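Local coordinates for iron-rich dpsA-homolog protein (PDB 1TJO), which takes up and oxidises iron(II) and stores it as a ferric mineral inside a hollow dodecamer, protecting DNA from oxidative damage, at the interface of chains A and B and the interface of chains A and C. Sequence-based numbering; all coordinates share one arbitrary frame. Chains: chain A/B/C, Iron-rich dpsA-homolog protein.

Contact 1: the interface of chains A and B. Residues chain A 42, 79, 82-83, 92-94; chain B 49, 52-53.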
# COMPACT_ATOMS: atom_id res chain seq x y z
N TYR A 42 24.78 -8.94 19.45
CA TYR A 42 23.75 -8.69 20.45
C TYR A 42 24.17 -7.68 21.54
O TYR A 42 23.35 -6.91 22.01
CB TYR A 42 23.17 -9.98 21.07
CG TYR A 42 21.75 -10.25 20.54
CD1 TYR A 42 21.41 -11.50 20.09
CD2 TYR A 42 20.77 -9.28 20.59
CE1 TYR A 42 20.15 -11.78 19.64
CE2 TYR A 42 19.49 -9.55 20.13
CZ TYR A 42 19.20 -10.80 19.66
OH TYR A 42 17.92 -11.09 19.17
N ASP A 79 19.76 -12.30 14.22
CA ASP A 79 18.77 -13.31 13.93
C ASP A 79 19.27 -14.22 12.85
O ASP A 79 19.21 -15.44 12.99
CB ASP A 79 17.43 -12.67 13.54
CG ASP A 79 16.30 -13.67 13.47
OD1 ASP A 79 15.91 -14.28 14.49
OD2 ASP A 79 15.75 -13.93 12.40
N ALA A 82 22.19 -16.38 14.27
CA ALA A 82 21.67 -17.42 15.15
C ALA A 82 20.94 -18.50 14.37
O ALA A 82 21.09 -19.70 14.67
CB ALA A 82 20.73 -16.82 16.18
N GLU A 83 20.11 -18.09 13.39
CA GLU A 83 19.41 -19.11 12.60
C GLU A 83 20.39 -19.97 11.77
O GLU A 83 20.14 -21.16 11.59
CB GLU A 83 18.34 -18.47 11.74
CG GLU A 83 17.29 -17.88 12.70
CD GLU A 83 16.05 -17.32 12.04
OE1 GLU A 83 15.12 -16.83 12.76
OE2 GLU A 83 15.99 -17.41 10.81
N PRO A 92 22.87 -21.75 19.14
CA PRO A 92 23.21 -20.34 19.20
C PRO A 92 23.22 -19.82 20.62
O PRO A 92 22.37 -20.18 21.44
CB PRO A 92 22.13 -19.67 18.39
CG PRO A 92 21.02 -20.64 18.36
CD PRO A 92 21.58 -22.00 18.48
N HIS A 93 24.16 -18.95 20.95
CA HIS A 93 24.18 -18.38 22.31
C HIS A 93 22.85 -17.64 22.50
O HIS A 93 22.42 -16.95 21.56
CB HIS A 93 25.32 -17.40 22.50
CG HIS A 93 26.69 -17.98 22.32
ND1 HIS A 93 27.09 -19.19 22.85
CD2 HIS A 93 27.75 -17.50 21.63
CE1 HIS A 93 28.35 -19.41 22.51
NE2 HIS A 93 28.78 -18.41 21.76
N ALA A 94 22.23 -17.75 23.69
CA ALA A 94 20.88 -17.27 23.85
C ALA A 94 20.66 -16.31 25.00
O ALA A 94 20.08 -15.23 24.79
CB ALA A 94 19.94 -18.46 23.95
N LYS B 49 13.37 -15.64 21.57
CA LYS B 49 14.27 -15.75 20.42
C LYS B 49 14.88 -17.12 20.38
O LYS B 49 14.96 -17.75 19.32
CB LYS B 49 15.34 -14.67 20.40
CG LYS B 49 14.84 -13.30 20.06
CD LYS B 49 14.18 -13.17 18.71
CE LYS B 49 15.07 -13.19 17.58
NZ LYS B 49 14.53 -12.26 16.44
N HIS B 52 12.37 -19.60 19.30
CA HIS B 52 12.11 -19.33 17.87
C HIS B 52 13.19 -19.96 17.01
O HIS B 52 12.91 -20.64 16.01
CB HIS B 52 12.07 -17.80 17.72
CG HIS B 52 12.23 -17.26 16.34
ND1 HIS B 52 11.22 -17.28 15.40
CD2 HIS B 52 13.25 -16.57 15.78
CE1 HIS B 52 11.63 -16.66 14.31
NE2 HIS B 52 12.85 -16.20 14.53
N TRP B 53 14.44 -19.77 17.39
CA TRP B 53 15.55 -20.30 16.58
C TRP B 53 15.57 -21.81 16.57
O TRP B 53 15.88 -22.43 15.52
CB TRP B 53 16.88 -19.79 17.12
CG TRP B 53 17.08 -18.32 17.06
CD1 TRP B 53 16.58 -17.42 16.12
CD2 TRP B 53 17.85 -17.54 17.99
NE1 TRP B 53 17.00 -16.15 16.46
CE2 TRP B 53 17.78 -16.19 17.57
CE3 TRP B 53 18.61 -17.85 19.11
CZ2 TRP B 53 18.41 -15.15 18.27
CZ3 TRP B 53 19.24 -16.82 19.79
CH2 TRP B 53 19.17 -15.50 19.35
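B:Trp53 and B:Lys49 both bond to A:Asp79 OD1, so one carboxylate oxygen ties two residues of helix 24-54 in chain B to helix 60-87 in chain A. The indole N-H donates over 2.9 Å from B:Trp53 NE1 to A:Asp79 OD1, lying flat in the indole plane and fairly straight, 155° at the hydrogen. The B:Lys49 ammonium completes a salt bridge at 3.1 Å from NZ to A:Asp79 OD1. The two donors reach the oxygen from opposite faces of the carboxylate plane, the lysine more steeply. B:Lys49 gets its tip there because its chain bends at chi2, chi3 and chi4. A double grip of this sort should restrict rotation of the carboxylate.

Apolar packing holds the rest of the indole. A:Ala82 CB sits over the middle of one face, 3.4 Å from the centroid of the six-membered ring of B:Trp53. From A:Ala82's side, A:Pro92 CG overhangs the rim, 3.8 Å from B:Trp53 CE3, and the methylene A:Glu83 CG rests over B:Trp53 CD1 at 3.5 Å. At the edge, in plane with the indole, A:Tyr42 CE1 lies 3.9 Å from B:Trp53 CH2. The opposite face is backed, toward its rim, by a carbonyl of the tryptophan's own chain, B:Lys49 O.

Metal-ligand groups meet beyond the tryptophan. A:Glu83, extended past CG, brings OE1 to 2.9 Å from B:His52 NE2, with the carboxylate and imidazole planes 55° apart. B:His52, A:Asp79 and A:Glu83 are the iron ligands of the ferroxidase centre, shared across the two-fold interface, and B:Trp53, involved in iron translocation, braces A:Asp79 beside it.

Contact 2: the interface of chains A and C. Residues chain A 164, 167-168; chain C 17, 20, 86-87.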
# COMPACT_ATOMS: atom_id res chain seq x y z
N HIS A 164 29.89 3.73 9.30
CA HIS A 164 30.24 4.92 8.53
C HIS A 164 29.39 6.13 8.96
O HIS A 164 29.93 7.24 9.06
CB HIS A 164 30.09 4.64 7.03
CG HIS A 164 30.09 5.85 6.19
ND1 HIS A 164 28.94 6.36 5.63
CD2 HIS A 164 31.09 6.71 5.87
CE1 HIS A 164 29.25 7.47 4.97
NE2 HIS A 164 30.54 7.70 5.10
N GLU A 167 30.85 7.45 12.11
CA GLU A 167 32.05 8.19 11.77
C GLU A 167 31.73 9.61 11.30
O GLU A 167 32.35 10.56 11.76
CB GLU A 167 32.88 7.44 10.70
CG GLU A 167 34.23 8.08 10.42
CD GLU A 167 35.28 7.13 9.86
OE1 GLU A 167 35.12 6.74 8.70
OE2 GLU A 167 36.28 6.83 10.56
N HIS A 168 30.75 9.75 10.40
CA HIS A 168 30.28 11.07 10.02
C HIS A 168 29.69 11.95 11.08
O HIS A 168 29.99 13.14 11.08
CB HIS A 168 29.37 11.00 8.82
CG HIS A 168 30.13 10.87 7.54
ND1 HIS A 168 29.60 11.25 6.32
CD2 HIS A 168 31.40 10.46 7.30
CE1 HIS A 168 30.51 11.04 5.38
NE2 HIS A 168 31.60 10.55 5.94
N SER C 17 39.59 4.69 6.55
CA SER C 17 38.53 4.84 7.54
C SER C 17 38.82 4.04 8.78
O SER C 17 39.08 2.84 8.72
CB SER C 17 37.21 4.36 6.98
OG SER C 17 36.25 4.23 8.03
N LEU C 20 35.62 1.79 9.60
CA LEU C 20 35.53 0.60 8.77
C LEU C 20 36.82 -0.23 8.84
O LEU C 20 36.93 -1.22 8.18
CB LEU C 20 35.24 0.96 7.32
CG LEU C 20 33.98 1.79 7.16
CD1 LEU C 20 33.71 2.14 5.74
CD2 LEU C 20 32.79 1.04 7.78
N GLN C 86 33.62 7.66 -0.79
CA GLN C 86 33.66 8.56 0.33
C GLN C 86 33.83 7.85 1.67
O GLN C 86 34.56 8.35 2.54
CB GLN C 86 32.41 9.46 0.35
CG GLN C 86 32.59 10.74 1.05
CD GLN C 86 32.48 10.60 2.52
OE1 GLN C 86 33.12 11.36 3.28
NE2 GLN C 86 31.73 9.61 2.96
N ALA C 87 33.23 6.68 1.81
CA ALA C 87 33.31 5.91 3.03
C ALA C 87 34.74 5.43 3.28
O ALA C 87 35.13 5.27 4.45
CB ALA C 87 32.38 4.73 2.98
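A:His164, A:Glu167 and A:His168, a little over one turn of helix 146-169, face C:Gln86 and C:Ala87 at the C-terminal end of helix 60-87 and C:Ser17 in an extended stretch (phi/psi -152/129°) of the N-terminal segment.

The amide of C:Gln86 reaches the NE2 tips of both imidazoles. Bent at chi2, its chain brings NE2 to 3.1 Å from A:His164 NE2, a weak hydrogen bond with the amide as donor, made where the two side chains cross at about a right angle. The same C:Gln86 NE2 lies 3.1 Å from A:His168 NE2, but well off the outward direction of that nitrogen, a close and doubtful contact of poor geometry. Here the groups meet tip to tip, the amide carbon in the plane of the A:His168 ring at its edge but the amide itself turned steeply against that ring. C:Gln86 OE1 is almost as near, 3.2 Å from A:His168 NE2, so donor and acceptor at this tip cannot be settled. A:His164 also places its NE2 over the rim of one face of A:His168. C:Ala87 packs over one face of the A:His164 ring near its rim, CA 3.7 Å from A:His164 CD2.

On another side of the helix, A:Glu167 stretches out with CG anti to the backbone N (chi1 -173°) and accepts from the serine hydroxyl, 2.8 Å from C:Ser17 OG to A:Glu167 OE1, on the syn side and tilted from the carboxylate plane. That hydroxyl in turn accepts from the backbone N of C:Leu20, 3.0 Å from C:Ser17 OG, which is likely to orient it for donation. An alanine in place of A:Glu167 would probably leave the C:Ser17 hydroxyl without its carboxylate acceptor and the N-terminal segment of chain C freer to shift.

The site joins neighbouring subunits of the dodecamer and gathers A:His164, A:His168 and C:Gln86, all involved in iron translocation.

Contact 1 and contact 2 lie on different flanks of chain A, the centres of their C-alpha atoms about 29 Å apart. Helix 60-87 serves in both: chain A lends its copy to contact 1, chain C its copy to contact 2. Contact 1 pairs that helix with helix 24-54 across a two-fold, whereas contact 2 sets its C-terminal end against helix 146-169 across an interface that is not an exact two-fold. Every subunit therefore meets identical neighbours through two different kinds of interface, as closure of a dodecameric shell requires. Iron oxidation belongs to contact 1; translocation residues occur at both, suggesting that iron traffic follows subunit boundaries.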